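Local coordinates for glycerol dehydratase (Clostridium butyricum, PDB 1R9D), which dehydrates glycerol without coenzyme B12, probably through a protein-based glycyl radical as in related lyases, at residues Ile58-Pro63 against Ala215-Asn220; Lys580-Asp585 against Thr652-Asp657; Gly698-Gln703 against His733-Val738. All coordinates share one frame; numbering follows the deposited sequence.

Contact 1: residues Ile58-Pro63 against Ala215-Asn220; sequences ILENIP and AITYVN
Ala215 opens the contact by offering its backbone rather than its side chain: its methyl points away from residues 58-63, and Leu59 CD1 settles 3.8 Å from Ala215 N. Two residues on, Thr217 faces the partner helix and brings its methyl to the aliphatic part of Glu60, with CG2 and CG 4.3 Å apart. Their polar ends are joined only indirectly, through a water 2.8 Å from Thr217 OG1 and weakly bound to Glu60 OE2. Each also has another partner: Thr217 OG1 hydrogen-bonds to Glu213 O, and Glu60 forms a salt bridge with Lys56. Tyr218 carries the middle of the interface. With CG anti to its backbone N (chi1 -172°), its ring reaches across to residues 58-63, and Leu59 CD2 sits over one face as a CH-pi donor, 3.9 Å from the ring centroid and displaced toward the rim. The two side chains cross at about a right angle. At the ring edge lies the Leu59 carbonyl, whose O is in the ring plane and 3.5 Å from Tyr218 CD1, while Ile62 CG2 approaches Tyr218 CE1 at 3.8 Å. Beyond the ring, Tyr218 OH donates to a second water, which donates to Pro63 O; the Tyr218 hydroxyl is also hydrogen-bonded to that of Tyr222. Arg221 takes up the carbonyls of Leu59 and Ile62, where helix 47-61 gives out. The arrangement is helix-to-helix packing, in which the C-terminal turn of helix 47-61 rests on helix 197-230, with Ile276 of helix 260-277 closing over Leu59.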
# COMPACT_ATOMS: atom_id res chain seq x y z
N ILE A 58 -6.42 -12.30 19.41
CA ILE A 58 -5.92 -13.66 19.59
C ILE A 58 -5.41 -13.85 21.02
O ILE A 58 -5.82 -14.78 21.72
CB ILE A 58 -4.77 -13.95 18.60
CG1 ILE A 58 -5.31 -14.00 17.17
CG2 ILE A 58 -4.08 -15.25 18.97
CD1 ILE A 58 -4.24 -14.06 16.10
N LEU A 59 -4.53 -12.96 21.45
CA LEU A 59 -3.95 -13.04 22.79
C LEU A 59 -4.97 -12.96 23.93
O LEU A 59 -4.76 -13.54 24.99
CB LEU A 59 -2.89 -11.97 22.98
CG LEU A 59 -1.60 -12.15 22.18
CD1 LEU A 59 -0.61 -11.06 22.54
CD2 LEU A 59 -1.00 -13.52 22.47
N GLU A 60 -6.06 -12.24 23.71
CA GLU A 60 -7.07 -12.11 24.75
C GLU A 60 -8.02 -13.30 24.82
O GLU A 60 -8.58 -13.57 25.88
CB GLU A 60 -7.90 -10.83 24.54
CG GLU A 60 -7.10 -9.53 24.59
CD GLU A 60 -7.96 -8.30 24.36
OE1 GLU A 60 -8.84 -8.33 23.47
OE2 GLU A 60 -7.75 -7.29 25.07
N ASN A 61 -8.16 -14.04 23.73
CA ASN A 61 -9.10 -15.16 23.69
C ASN A 61 -8.58 -16.57 23.40
O ASN A 61 -9.33 -17.54 23.51
CB ASN A 61 -10.22 -14.82 22.70
CG ASN A 61 -10.94 -13.55 23.07
OD1 ASN A 61 -11.74 -13.52 24.01
ND2 ASN A 61 -10.66 -12.47 22.34
N ILE A 62 -7.32 -16.69 23.02
CA ILE A 62 -6.75 -18.00 22.71
C ILE A 62 -6.67 -18.84 23.99
O ILE A 62 -6.35 -18.33 25.06
CB ILE A 62 -5.32 -17.86 22.11
CG1 ILE A 62 -4.85 -19.20 21.53
CG2 ILE A 62 -4.36 -17.39 23.17
CD1 ILE A 62 -5.48 -19.57 20.20
N PRO A 63 -6.98 -20.15 23.90
CA PRO A 63 -6.92 -20.99 25.10
C PRO A 63 -5.54 -20.95 25.75
O PRO A 63 -4.52 -20.89 25.06
CB PRO A 63 -7.25 -22.38 24.56
CG PRO A 63 -8.21 -22.08 23.47
CD PRO A 63 -7.56 -20.89 22.77
N ALA A 215 0.43 -8.17 24.78
CA ALA A 215 1.39 -9.12 25.33
C ALA A 215 1.26 -9.10 26.86
O ALA A 215 1.26 -10.15 27.50
CB ALA A 215 2.81 -8.74 24.92
N ILE A 216 1.17 -7.89 27.42
CA ILE A 216 1.04 -7.73 28.87
C ILE A 216 -0.21 -8.45 29.36
O ILE A 216 -0.19 -9.12 30.39
CB ILE A 216 0.97 -6.23 29.24
CG1 ILE A 216 2.31 -5.56 28.94
CG2 ILE A 216 0.62 -6.06 30.72
CD1 ILE A 216 2.34 -4.06 29.19
N THR A 217 -1.30 -8.32 28.61
CA THR A 217 -2.56 -8.97 28.95
C THR A 217 -2.40 -10.49 28.92
O THR A 217 -2.90 -11.19 29.80
CB THR A 217 -3.68 -8.58 27.94
OG1 THR A 217 -3.89 -7.17 27.99
CG2 THR A 217 -4.98 -9.31 28.28
N TYR A 218 -1.70 -10.98 27.91
CA TYR A 218 -1.46 -12.41 27.74
C TYR A 218 -0.75 -13.00 28.95
O TYR A 218 -1.17 -14.03 29.49
CB TYR A 218 -0.62 -12.66 26.48
CG TYR A 218 -0.48 -14.12 26.12
CD1 TYR A 218 -1.60 -14.87 25.74
CD2 TYR A 218 0.76 -14.76 26.16
CE1 TYR A 218 -1.48 -16.22 25.41
CE2 TYR A 218 0.89 -16.11 25.84
CZ TYR A 218 -0.24 -16.83 25.46
OH TYR A 218 -0.13 -18.17 25.16
N VAL A 219 0.32 -12.35 29.39
CA VAL A 219 1.09 -12.82 30.53
C VAL A 219 0.24 -12.82 31.80
O VAL A 219 0.34 -13.73 32.63
CB VAL A 219 2.34 -11.95 30.75
CG1 VAL A 219 3.12 -12.44 31.96
CG2 VAL A 219 3.22 -11.99 29.50
N ASN A 220 -0.60 -11.80 31.95
CA ASN A 220 -1.47 -11.71 33.12
C ASN A 220 -2.49 -12.83 33.18
O ASN A 220 -2.94 -13.21 34.26
CB ASN A 220 -2.16 -10.34 33.15
CG ASN A 220 -1.28 -9.26 33.73
OD1 ASN A 220 -1.37 -8.09 33.35
ND2 ASN A 220 -0.42 -9.65 34.67
O HOH W 1 -4.64 -5.90 25.59
O HOH W 2 -2.07 -20.04 23.77

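Contact 2: residues Lys580-Asp585 against Thr652-Asp657; sequences KTLNND and TGATPD
Leu582 reaches from the last turn of its helix toward residues 654-656, its two methyls parting to meet different groups. CG lies anti to the carbonyl carbon (chi1 -65°), which swings the isobutyl end toward the loop although the bond leaving the backbone runs alongside it. CD1 meets the pyrrolidine ring of Pro656 at CG, 3.8 Å away, the two side chains crossing at about a right angle. CD2 takes the other branch and lies against the backbone of Thr655, 3.6 Å from its carbonyl carbon. Ala654 answers from the loop side: its methyl points toward the helix end and touches two oxygens, Leu582 O at 3.6 Å from CB and Asp585 OD1 at 3.5 Å. Ile461 of helix 453-461 touches both Leu582 and Pro656, so the apolar cluster extends beyond this pair of segments.

The helix stops here in a Schellman motif. Asp585, with positive phi (55°), is its C-prime residue, its N returning to Leu582 O at 2.9 Å while Phe586 N reaches Thr581 O. That same Leu582 carbonyl also accepts from a water, which accepts in turn from Ala654 N at 2.9 Å. Asp585 is turned back toward the loop, and its OD1 is bonded by Ser661 N. Within the loop, Thr655 OG1 donates to Asp657 OD1 at 2.6 Å on the syn side, though 27° out of the carboxylate plane, and Arg659 bonds both residues.

The chemistry is thus divided: side chains supply apolar packing, whereas between the two segments the polar link is a single water, the Ser661 bond lying beyond them. The Leu582 carbonyl, at the helix end, is met by two donors, Asp585 N and the water, and Asp585 OD1 would probably be stabilised as an anion by the amide it accepts from.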
# COMPACT_ATOMS: atom_id res chain seq x y z
N LYS A 580 22.61 -38.95 -24.84
CA LYS A 580 21.67 -40.05 -25.01
C LYS A 580 21.70 -41.01 -23.83
O LYS A 580 20.65 -41.48 -23.39
CB LYS A 580 21.97 -40.81 -26.31
CG LYS A 580 21.70 -39.99 -27.56
CD LYS A 580 21.94 -40.78 -28.83
CE LYS A 580 21.71 -39.91 -30.07
NZ LYS A 580 22.02 -40.65 -31.33
N THR A 581 22.89 -41.30 -23.32
CA THR A 581 23.03 -42.20 -22.18
C THR A 581 22.32 -41.65 -20.95
O THR A 581 21.61 -42.38 -20.25
CB THR A 581 24.51 -42.42 -21.82
OG1 THR A 581 25.24 -42.83 -22.99
CG2 THR A 581 24.64 -43.50 -20.76
N LEU A 582 22.49 -40.36 -20.68
CA LEU A 582 21.86 -39.76 -19.52
C LEU A 582 20.34 -39.75 -19.65
O LEU A 582 19.63 -40.06 -18.71
CB LEU A 582 22.38 -38.33 -19.31
CG LEU A 582 23.86 -38.24 -18.96
CD1 LEU A 582 24.29 -36.78 -18.95
CD2 LEU A 582 24.13 -38.89 -17.62
N ASN A 583 19.85 -39.39 -20.84
CA ASN A 583 18.42 -39.35 -21.06
C ASN A 583 17.78 -40.73 -20.98
O ASN A 583 16.56 -40.85 -20.80
CB ASN A 583 18.11 -38.68 -22.40
CG ASN A 583 18.38 -37.18 -22.38
OD1 ASN A 583 17.99 -36.49 -21.44
ND2 ASN A 583 19.04 -36.68 -23.41
N ASN A 584 18.59 -41.77 -21.10
CA ASN A 584 18.09 -43.14 -21.01
C ASN A 584 18.44 -43.76 -19.66
O ASN A 584 18.26 -44.95 -19.44
CB ASN A 584 18.67 -44.01 -22.13
CG ASN A 584 18.34 -43.47 -23.51
OD1 ASN A 584 17.22 -43.05 -23.78
ND2 ASN A 584 19.33 -43.50 -24.40
N ASP A 585 18.95 -42.92 -18.76
CA ASP A 585 19.33 -43.36 -17.41
C ASP A 585 20.31 -44.53 -17.42
O ASP A 585 20.19 -45.47 -16.64
CB ASP A 585 18.06 -43.72 -16.61
CG ASP A 585 18.33 -43.88 -15.13
OD1 ASP A 585 19.16 -43.12 -14.58
OD2 ASP A 585 17.70 -44.75 -14.49
N THR A 652 15.21 -34.95 -10.41
CA THR A 652 16.36 -34.77 -11.29
C THR A 652 16.77 -36.05 -12.03
O THR A 652 16.89 -37.11 -11.42
CB THR A 652 17.56 -34.28 -10.47
OG1 THR A 652 17.17 -33.15 -9.68
CG2 THR A 652 18.70 -33.88 -11.39
N GLY A 653 16.99 -35.94 -13.34
CA GLY A 653 17.38 -37.10 -14.12
C GLY A 653 18.81 -37.53 -13.82
O GLY A 653 19.46 -36.98 -12.94
N ALA A 654 19.29 -38.53 -14.56
CA ALA A 654 20.65 -39.01 -14.37
C ALA A 654 21.64 -37.88 -14.66
O ALA A 654 21.41 -37.06 -15.55
CB ALA A 654 20.93 -40.19 -15.32
N THR A 655 22.73 -37.83 -13.89
CA THR A 655 23.73 -36.79 -14.08
C THR A 655 25.10 -37.37 -14.45
O THR A 655 25.37 -38.55 -14.20
CB THR A 655 23.83 -35.91 -12.81
OG1 THR A 655 23.82 -36.73 -11.64
CG2 THR A 655 22.64 -34.94 -12.75
N PRO A 656 25.97 -36.55 -15.07
CA PRO A 656 27.32 -36.92 -15.51
C PRO A 656 28.27 -37.52 -14.47
O PRO A 656 29.29 -38.10 -14.83
CB PRO A 656 27.88 -35.61 -16.08
CG PRO A 656 26.66 -34.92 -16.58
CD PRO A 656 25.67 -35.16 -15.46
N ASP A 657 27.94 -37.39 -13.19
CA ASP A 657 28.80 -37.95 -12.15
C ASP A 657 28.53 -39.45 -11.98
O ASP A 657 29.20 -40.12 -11.19
CB ASP A 657 28.59 -37.22 -10.82
CG ASP A 657 27.14 -37.22 -10.36
OD1 ASP A 657 26.26 -37.60 -11.16
OD2 ASP A 657 26.88 -36.82 -9.20
O HOH W 3 17.70 -39.49 -16.78

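Contact 3: residues Gly698-Gln703 against His733-Val738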
# COMPACT_ATOMS: atom_id res chain seq x y z
N GLY A 698 25.48 -18.74 4.52
CA GLY A 698 25.86 -20.00 5.13
C GLY A 698 26.04 -21.24 4.28
O GLY A 698 25.37 -21.42 3.27
N THR A 699 26.96 -22.10 4.69
CA THR A 699 27.20 -23.37 4.00
C THR A 699 27.13 -24.44 5.07
O THR A 699 27.48 -24.19 6.23
CB THR A 699 28.58 -23.40 3.30
OG1 THR A 699 29.62 -23.49 4.28
CG2 THR A 699 28.79 -22.15 2.45
N LEU A 700 26.69 -25.64 4.70
CA LEU A 700 26.53 -26.72 5.67
C LEU A 700 27.35 -27.96 5.32
O LEU A 700 27.25 -28.50 4.22
CB LEU A 700 25.05 -27.07 5.77
CG LEU A 700 24.57 -28.08 6.83
CD1 LEU A 700 23.17 -27.72 7.25
CD2 LEU A 700 24.63 -29.49 6.27
N PHE A 701 28.14 -28.42 6.29
CA PHE A 701 28.99 -29.59 6.10
C PHE A 701 28.68 -30.69 7.12
O PHE A 701 28.84 -30.49 8.32
CB PHE A 701 30.46 -29.14 6.19
CG PHE A 701 31.47 -30.24 5.99
CD1 PHE A 701 31.16 -31.37 5.23
CD2 PHE A 701 32.74 -30.13 6.54
CE1 PHE A 701 32.12 -32.37 5.02
CE2 PHE A 701 33.71 -31.12 6.32
CZ PHE A 701 33.39 -32.24 5.57
N ASN A 702 28.20 -31.83 6.63
CA ASN A 702 27.86 -32.98 7.48
C ASN A 702 28.92 -34.07 7.41
O ASN A 702 29.42 -34.39 6.34
CB ASN A 702 26.56 -33.66 7.00
CG ASN A 702 25.31 -33.13 7.67
OD1 ASN A 702 25.29 -32.88 8.88
ND2 ASN A 702 24.25 -33.00 6.89
N GLN A 703 29.25 -34.63 8.57
CA GLN A 703 30.17 -35.76 8.64
C GLN A 703 29.58 -36.74 9.65
O GLN A 703 28.94 -36.33 10.63
CB GLN A 703 31.59 -35.32 9.04
CG GLN A 703 32.42 -34.93 7.81
CD GLN A 703 33.92 -34.98 8.06
OE1 GLN A 703 34.71 -35.16 7.13
NE2 GLN A 703 34.32 -34.81 9.30
N HIS A 733 31.24 -24.12 8.55
CA HIS A 733 30.54 -24.88 9.58
C HIS A 733 30.73 -26.38 9.42
O HIS A 733 30.99 -26.87 8.32
CB HIS A 733 29.04 -24.54 9.50
CG HIS A 733 28.13 -25.70 9.83
ND1 HIS A 733 27.93 -26.75 8.97
CD2 HIS A 733 27.40 -25.97 10.94
CE1 HIS A 733 27.11 -27.63 9.53
NE2 HIS A 733 26.78 -27.18 10.73
N VAL A 734 30.60 -27.12 10.52
CA VAL A 734 30.68 -28.57 10.48
C VAL A 734 29.89 -29.13 11.67
O VAL A 734 29.80 -28.49 12.72
CB VAL A 734 32.16 -29.07 10.50
CG1 VAL A 734 32.81 -28.80 11.85
CG2 VAL A 734 32.21 -30.55 10.14
N GLN A 735 29.30 -30.30 11.49
CA GLN A 735 28.53 -30.93 12.56
C GLN A 735 28.66 -32.44 12.36
O GLN A 735 28.94 -32.89 11.25
CB GLN A 735 27.07 -30.50 12.47
CG GLN A 735 26.40 -30.86 11.17
CD GLN A 735 25.08 -30.15 10.97
OE1 GLN A 735 24.27 -30.54 10.13
NE2 GLN A 735 24.86 -29.08 11.73
N PHE A 736 28.44 -33.21 13.42
CA PHE A 736 28.63 -34.65 13.32
C PHE A 736 27.56 -35.57 13.89
O PHE A 736 26.99 -35.32 14.95
CB PHE A 736 29.94 -35.06 14.00
CG PHE A 736 31.10 -34.17 13.68
CD1 PHE A 736 31.31 -32.99 14.38
CD2 PHE A 736 31.99 -34.52 12.67
CE1 PHE A 736 32.38 -32.16 14.08
CE2 PHE A 736 33.07 -33.69 12.36
CZ PHE A 736 33.27 -32.51 13.06
N ASN A 737 27.31 -36.66 13.17
CA ASN A 737 26.40 -37.70 13.62
C ASN A 737 27.39 -38.74 14.17
O ASN A 737 28.44 -38.97 13.58
CB ASN A 737 25.62 -38.32 12.46
CG ASN A 737 24.16 -37.90 12.44
OD1 ASN A 737 23.51 -37.81 13.49
ND2 ASN A 737 23.63 -37.67 11.25
N VAL A 738 27.06 -39.32 15.31
CA VAL A 738 27.90 -40.34 15.92
C VAL A 738 26.93 -41.39 16.44
O VAL A 738 26.49 -41.33 17.58
CB VAL A 738 28.72 -39.79 17.11
CG1 VAL A 738 29.62 -40.88 17.68
CG2 VAL A 738 29.56 -38.60 16.66
O HOH W 4 31.01 -25.43 5.96
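Asn702 and Gln703 pair in parallel with Gln735 and Phe736, the touching parts running 30° apart end to end: Gln735 N donates to Phe701 O, Gln703 N to Gln735 O, and Asn737 N to Gln703 O at 3.0 Å. Ahead of these bonds a side chain takes over the acceptor's part. His733 ND1 accepts from Phe701 N at 3.2 Å, the N-H pointing almost straight at it (171°) and lying in the imidazole plane, a bond that helps fix how the ring is turned. The same ring runs side by side with Leu700, whose CG is 3.7 Å from His733 CE1. A water accepts from His733 N and bonds Thr699 OG1, which also has His692 as partner, while the buried Thr699 carbonyl has no polar partner in the model.

Further along, Phe701 and Val734 point the same way. In Phe701, CG is anti to the backbone N (chi1 -179°), and its CD2 meets Val734 CG2 at 3.7 Å. The next pair on that side is Gln703 and Phe736, where the glutamine CB lies 3.7 Å from Phe736 CD2. Asn702 and Gln735 extend from the other face of the sheet, their side chains crossing at a slant; Asn702 is anchored through ND2 by Asp667, and the Gln735 side chain ends near Gly763, the predicted site of a glycyl radical not present in this structure.

Strand 702-705 is outermost in its sheet within the chain, with strand 733-738 between it and the antiparallel strand 404-407. Helix 712-728 makes the beta-alpha-beta crossover and packs its Leu719, Leu722 and Ile723 on Phe736, while helix 680-687 covers Phe701 and Gln703 through Ala683, Cys684 and Val687.

The three contacts sample different parts of one large chain, and none touches another. Contact 3 is the one near the bound glycerol, probably at the active site: its centre lies about 14 Å from the centre of the chain, and the Leu700 side chain is about 8 Å from the glycerol. Contacts 1 and 2 are peripheral, on opposite sides of the chain's centre, with centres about 56 Å apart. Contact 2 comes nearer to contact 3, about 16 Å between nearest atoms, than contact 1 does, at about 30 Å. Helix packing and a helix-end-to-loop junction thus belong to the outer shell, while the parallel strand pair lies near the glycerol.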